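Local structure of putative S41 protease (Bacteroides fragilis NCTC 9343, 3K50) at residues M255-K267 with L346-S358. The protein is a putative peptidase of family S41 that probably hydrolyses peptide bonds, its precise biological role being unknown. Residues are numbered along the deposited sequence; the frame is centred on the assembly and turned at random.
Sequences MNQLLALLRYSDK and LVVCNVYNAEEKS
Cys349 packs against one face of the Tyr264 ring, its CB 3.6 Å from the ring centroid and only 6° off the normal, so a CH-pi contact meets the middle of the face. SG, placed between the backbone N and the carbonyl carbon (chi1 62°), adds a sulfur-aromatic contact over the same ring and also reaches the flank of Leu262. Val348 runs alongside Tyr264, CG2 touching CE2 at 3.6 Å, while Lys333 holds the phenol OH. Two hydrogen-bonded pairs, Leu261 with Tyr352 and Arg263 with Asn350, join the backbones; Leu261 N to Tyr352 O (2.8 Å) stays in the carbonyl plane. On their face, Arg263 CG comes to the edge of the Tyr352 ring, 4.0 Å from CE2. A bend at chi2 (-66°) folds the arginine back, bringing one guanidinium face against Leu261 CB, which sits toward the rim; NH1 bonds Leu262 O from above the carbonyl plane, and NH2 forms a salt bridge to Asp274. Val351 CG1 meets Ala260 CB and Leu262 CD1. Water bridges Leu259 O to Ala354 N beyond the last hydrogen-bonded pair. Classic bulges face the outer neighbours, Leu259-Ala260 opposite Leu275 and Val348-Cys349 opposite Ala331, in this antiparallel strand pair, flanked by 273-276 and 330-336, of the S41 peptidase region.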
loop_
_atom_site.group_PDB
_atom_site.type_symbol
_atom_site.label_atom_id
_atom_site.label_comp_id
_atom_site.label_asym_id
_atom_site.label_seq_id
_atom_site.Cartn_x
_atom_site.Cartn_y
_atom_site.Cartn_z
HETATM N N MSE A 255 -17.154 9.126 -18.214
HETATM C CA MSE A 255 -15.978 9.557 -18.892
HETATM C C MSE A 255 -16.014 11.059 -19.053
HETATM O O MSE A 255 -17.060 11.623 -19.400
HETATM C CB MSE A 255 -15.836 8.890 -20.250
HETATM C CG MSE A 255 -15.610 7.362 -20.208
HETATM SE SE MSE A 255 -13.996 6.884 -19.132
HETATM C CE MSE A 255 -14.784 6.428 -17.493
ATOM N N ASN A 256 -14.851 11.672 -18.780
ATOM C CA ASN A 256 -14.587 13.106 -18.936
ATOM C C ASN A 256 -15.095 13.966 -17.797
ATOM O O ASN A 256 -14.838 15.144 -17.778
ATOM C CB ASN A 256 -15.057 13.659 -20.291
ATOM C CG ASN A 256 -14.401 12.978 -21.477
ATOM O OD1 ASN A 256 -15.063 12.621 -22.460
ATOM N ND2 ASN A 256 -13.102 12.882 -21.433
ATOM N N GLN A 257 -15.753 13.358 -16.819
ATOM C CA GLN A 257 -16.188 14.075 -15.628
ATOM C C GLN A 257 -15.012 14.293 -14.686
ATOM O O GLN A 257 -14.027 13.563 -14.731
ATOM C CB GLN A 257 -17.363 13.311 -14.971
ATOM C CG GLN A 257 -18.586 13.290 -15.967
ATOM C CD GLN A 257 -19.888 12.780 -15.404
ATOM O OE1 GLN A 257 -20.644 12.064 -16.085
ATOM N NE2 GLN A 257 -20.161 13.132 -14.199
ATOM N N LEU A 258 -15.132 15.289 -13.810
ATOM C CA LEU A 258 -14.084 15.601 -12.847
ATOM C C LEU A 258 -13.854 14.467 -11.820
ATOM O O LEU A 258 -14.790 13.935 -11.263
ATOM C CB LEU A 258 -14.413 16.925 -12.092
ATOM C CG LEU A 258 -14.235 18.233 -12.914
ATOM C CD1 LEU A 258 -14.918 19.396 -12.145
ATOM C CD2 LEU A 258 -12.735 18.563 -13.280
ATOM N N LEU A 259 -12.595 14.111 -11.596
ATOM C CA LEU A 259 -12.249 13.055 -10.685
ATOM C C LEU A 259 -11.561 13.607 -9.436
ATOM O O LEU A 259 -11.844 13.198 -8.329
ATOM C CB LEU A 259 -11.316 12.054 -11.354
ATOM C CG LEU A 259 -10.824 10.934 -10.421
ATOM C CD1 LEU A 259 -11.952 9.974 -10.092
ATOM C CD2 LEU A 259 -9.595 10.255 -11.066
ATOM N N ALA A 260 -10.568 14.454 -9.640
ATOM C CA ALA A 260 -9.786 15.029 -8.542
ATOM C C ALA A 260 -9.314 16.427 -8.843
ATOM O O ALA A 260 -8.996 16.771 -10.008
ATOM C CB ALA A 260 -8.594 14.133 -8.178
ATOM N N LEU A 261 -9.258 17.228 -7.778
ATOM C CA LEU A 261 -8.902 18.639 -7.849
ATOM C C LEU A 261 -7.685 18.773 -6.982
ATOM O O LEU A 261 -7.783 18.711 -5.768
ATOM C CB LEU A 261 -10.056 19.505 -7.344
ATOM C CG LEU A 261 -11.481 19.392 -7.932
ATOM C CD1 LEU A 261 -12.350 20.404 -7.239
ATOM C CD2 LEU A 261 -11.511 19.586 -9.468
ATOM N N LEU A 262 -6.521 18.892 -7.618
ATOM C CA LEU A 262 -5.263 19.097 -6.919
ATOM C C LEU A 262 -5.076 20.596 -6.687
ATOM O O LEU A 262 -4.942 21.356 -7.654
ATOM C CB LEU A 262 -4.083 18.544 -7.728
ATOM C CG LEU A 262 -3.909 16.984 -7.792
ATOM C CD1 LEU A 262 -5.116 16.242 -8.187
ATOM C CD2 LEU A 262 -2.796 16.602 -8.707
ATOM N N ARG A 263 -5.057 20.995 -5.417
ATOM C CA ARG A 263 -4.893 22.377 -5.009
ATOM C C ARG A 263 -3.680 22.597 -4.079
ATOM O O ARG A 263 -3.614 22.089 -2.950
ATOM C CB ARG A 263 -6.193 22.837 -4.401
ATOM C CG ARG A 263 -7.382 22.714 -5.358
ATOM C CD ARG A 263 -7.208 23.663 -6.513
ATOM N NE ARG A 263 -8.364 23.767 -7.415
ATOM C CZ ARG A 263 -8.513 23.081 -8.545
ATOM N NH1 ARG A 263 -7.603 22.204 -8.943
ATOM N NH2 ARG A 263 -9.575 23.300 -9.272
ATOM N N TYR A 264 -2.711 23.324 -4.624
ATOM C CA TYR A 264 -1.446 23.651 -3.965
ATOM C C TYR A 264 -1.591 24.931 -3.115
ATOM O O TYR A 264 -2.682 25.491 -3.025
ATOM C CB TYR A 264 -0.366 23.800 -5.037
ATOM C CG TYR A 264 -0.008 22.479 -5.691
ATOM C CD1 TYR A 264 -0.840 21.897 -6.639
ATOM C CD2 TYR A 264 1.189 21.853 -5.415
ATOM C CE1 TYR A 264 -0.529 20.699 -7.258
ATOM C CE2 TYR A 264 1.507 20.625 -6.041
ATOM C CZ TYR A 264 0.637 20.069 -6.950
ATOM O OH TYR A 264 0.945 18.873 -7.564
ATOM N N SER A 265 -0.496 25.419 -2.533
ATOM C CA SER A 265 -0.525 26.620 -1.669
ATOM C C SER A 265 -0.637 27.853 -2.554
ATOM O O SER A 265 -0.527 27.738 -3.763
ATOM C CB SER A 265 0.763 26.746 -0.873
ATOM O OG SER A 265 1.844 27.209 -1.739
ATOM N N ASP A 266 -0.810 29.026 -1.958
ATOM C CA ASP A 266 -0.885 30.270 -2.741
ATOM C C ASP A 266 0.400 30.643 -3.475
ATOM O O ASP A 266 0.376 31.538 -4.261
ATOM C CB ASP A 266 -1.442 31.441 -1.939
ATOM C CG ASP A 266 -0.662 31.767 -0.652
ATOM O OD1 ASP A 266 0.517 31.417 -0.506
ATOM O OD2 ASP A 266 -1.291 32.419 0.218
ATOM N N LYS A 267 1.502 29.955 -3.232
ATOM C CA LYS A 267 2.729 30.177 -3.952
ATOM C C LYS A 267 2.855 29.235 -5.143
ATOM O O LYS A 267 3.802 29.380 -5.899
ATOM C CB LYS A 267 3.971 29.876 -3.072
ATOM C CG LYS A 267 4.362 30.927 -2.022
ATOM C CD LYS A 267 5.419 30.349 -1.121
ATOM C CE LYS A 267 6.205 31.422 -0.405
ATOM N NZ LYS A 267 7.118 30.832 0.594
ATOM N N LEU A 346 7.416 15.479 0.577
ATOM C CA LEU A 346 6.733 16.627 1.182
ATOM C C LEU A 346 5.273 16.828 0.779
ATOM O O LEU A 346 4.949 16.690 -0.389
ATOM C CB LEU A 346 7.523 17.859 0.803
ATOM C CG LEU A 346 7.107 19.229 1.368
ATOM C CD1 LEU A 346 7.418 19.285 2.838
ATOM C CD2 LEU A 346 7.911 20.333 0.578
ATOM N N VAL A 347 4.394 17.134 1.734
ATOM C CA VAL A 347 3.009 17.479 1.396
ATOM C C VAL A 347 3.048 18.734 0.519
ATOM O O VAL A 347 3.544 19.783 0.942
ATOM C CB VAL A 347 2.130 17.749 2.647
ATOM C CG1 VAL A 347 0.739 18.243 2.254
ATOM C CG2 VAL A 347 2.011 16.524 3.487
ATOM N N VAL A 348 2.498 18.626 -0.684
ATOM C CA VAL A 348 2.444 19.728 -1.650
ATOM C C VAL A 348 1.003 20.186 -2.004
ATOM O O VAL A 348 0.765 21.391 -2.230
ATOM C CB VAL A 348 3.233 19.373 -2.959
ATOM C CG1 VAL A 348 4.735 19.270 -2.627
ATOM C CG2 VAL A 348 2.652 18.123 -3.647
ATOM N N CYS A 349 0.032 19.283 -1.993
ATOM C CA CYS A 349 -1.341 19.680 -2.332
ATOM C C CYS A 349 -2.444 18.912 -1.682
ATOM O O CYS A 349 -2.287 17.787 -1.256
ATOM C CB CYS A 349 -1.597 19.596 -3.836
ATOM S SG CYS A 349 -1.470 17.971 -4.641
ATOM N N ASN A 350 -3.577 19.604 -1.585
ATOM C CA ASN A 350 -4.861 19.005 -1.277
ATOM C C ASN A 350 -5.333 18.231 -2.501
ATOM O O ASN A 350 -4.941 18.547 -3.664
ATOM C CB ASN A 350 -5.894 20.083 -0.937
ATOM C CG ASN A 350 -5.740 20.596 0.429
ATOM O OD1 ASN A 350 -5.969 19.876 1.402
ATOM N ND2 ASN A 350 -5.368 21.807 0.540
ATOM N N VAL A 351 -6.085 17.165 -2.269
ATOM C CA VAL A 351 -6.637 16.338 -3.351
ATOM C C VAL A 351 -8.158 16.152 -3.112
ATOM O O VAL A 351 -8.590 15.238 -2.410
ATOM C CB VAL A 351 -5.933 14.972 -3.441
ATOM C CG1 VAL A 351 -6.443 14.194 -4.671
ATOM C CG2 VAL A 351 -4.483 15.165 -3.503
ATOM N N TYR A 352 -8.968 17.095 -3.603
ATOM C CA TYR A 352 -10.414 17.020 -3.399
ATOM C C TYR A 352 -11.062 16.156 -4.444
ATOM O O TYR A 352 -10.592 16.104 -5.569
ATOM C CB TYR A 352 -11.043 18.390 -3.472
ATOM C CG TYR A 352 -10.370 19.429 -2.496
ATOM C CD1 TYR A 352 -10.351 19.219 -1.115
ATOM C CD2 TYR A 352 -9.800 20.565 -2.967
ATOM C CE1 TYR A 352 -9.771 20.119 -0.227
ATOM C CE2 TYR A 352 -9.219 21.519 -2.057
ATOM C CZ TYR A 352 -9.236 21.278 -0.707
ATOM O OH TYR A 352 -8.662 22.143 0.200
ATOM N N ASN A 353 -12.182 15.547 -4.079
ATOM C CA ASN A 353 -12.996 14.830 -5.035
ATOM C C ASN A 353 -13.851 15.876 -5.796
ATOM O O ASN A 353 -13.739 17.081 -5.563
ATOM C CB ASN A 353 -13.863 13.731 -4.368
ATOM C CG ASN A 353 -14.846 14.235 -3.345
ATOM O OD1 ASN A 353 -15.258 15.413 -3.307
ATOM N ND2 ASN A 353 -15.288 13.289 -2.506
ATOM N N ALA A 354 -14.754 15.402 -6.641
ATOM C CA ALA A 354 -15.606 16.279 -7.471
ATOM C C ALA A 354 -16.573 17.099 -6.617
ATOM O O ALA A 354 -17.067 18.112 -7.070
ATOM C CB ALA A 354 -16.369 15.434 -8.491
ATOM N N GLU A 355 -16.838 16.666 -5.386
ATOM C CA GLU A 355 -17.683 17.406 -4.463
ATOM C C GLU A 355 -16.880 18.361 -3.565
ATOM O O GLU A 355 -17.409 18.861 -2.550
ATOM C CB GLU A 355 -18.510 16.467 -3.578
ATOM C CG GLU A 355 -19.588 15.657 -4.306
ATOM C CD GLU A 355 -20.327 14.676 -3.357
ATOM O OE1 GLU A 355 -20.029 14.659 -2.120
ATOM O OE2 GLU A 355 -21.185 13.891 -3.848
ATOM N N GLU A 356 -15.642 18.635 -3.967
ATOM C CA GLU A 356 -14.744 19.520 -3.255
ATOM C C GLU A 356 -14.401 19.076 -1.832
ATOM O O GLU A 356 -14.119 19.914 -1.000
ATOM C CB GLU A 356 -15.302 20.952 -3.217
ATOM C CG GLU A 356 -15.792 21.438 -4.597
ATOM C CD GLU A 356 -16.419 22.829 -4.573
ATOM O OE1 GLU A 356 -15.802 23.801 -4.073
ATOM O OE2 GLU A 356 -17.516 22.900 -5.119
ATOM N N LYS A 357 -14.306 17.780 -1.605
ATOM C CA LYS A 357 -14.038 17.232 -0.265
ATOM C C LYS A 357 -12.925 16.200 -0.253
ATOM O O LYS A 357 -12.665 15.582 -1.277
ATOM C CB LYS A 357 -15.347 16.630 0.319
ATOM C CG LYS A 357 -16.376 17.689 0.659
ATOM C CD LYS A 357 -17.790 17.187 0.876
ATOM C CE LYS A 357 -18.010 16.465 2.170
ATOM N NZ LYS A 357 -19.395 16.764 2.741
ATOM N N SER A 358 -12.261 16.109 0.904
ATOM C CA SER A 358 -11.210 15.138 1.244
ATOM C C SER A 358 -11.296 14.977 2.761
ATOM O O SER A 358 -10.309 14.970 3.466
ATOM C CB SER A 358 -9.823 15.605 0.805
ATOM O OG SER A 358 -9.487 16.908 1.252
HETATM O O HOH W 1 -14.450 12.631 -7.500
HETATM O O HOH W 2 -5.125 23.903 -1.080
HETATM O O HOH W 3 1.970 23.795 -2.268
#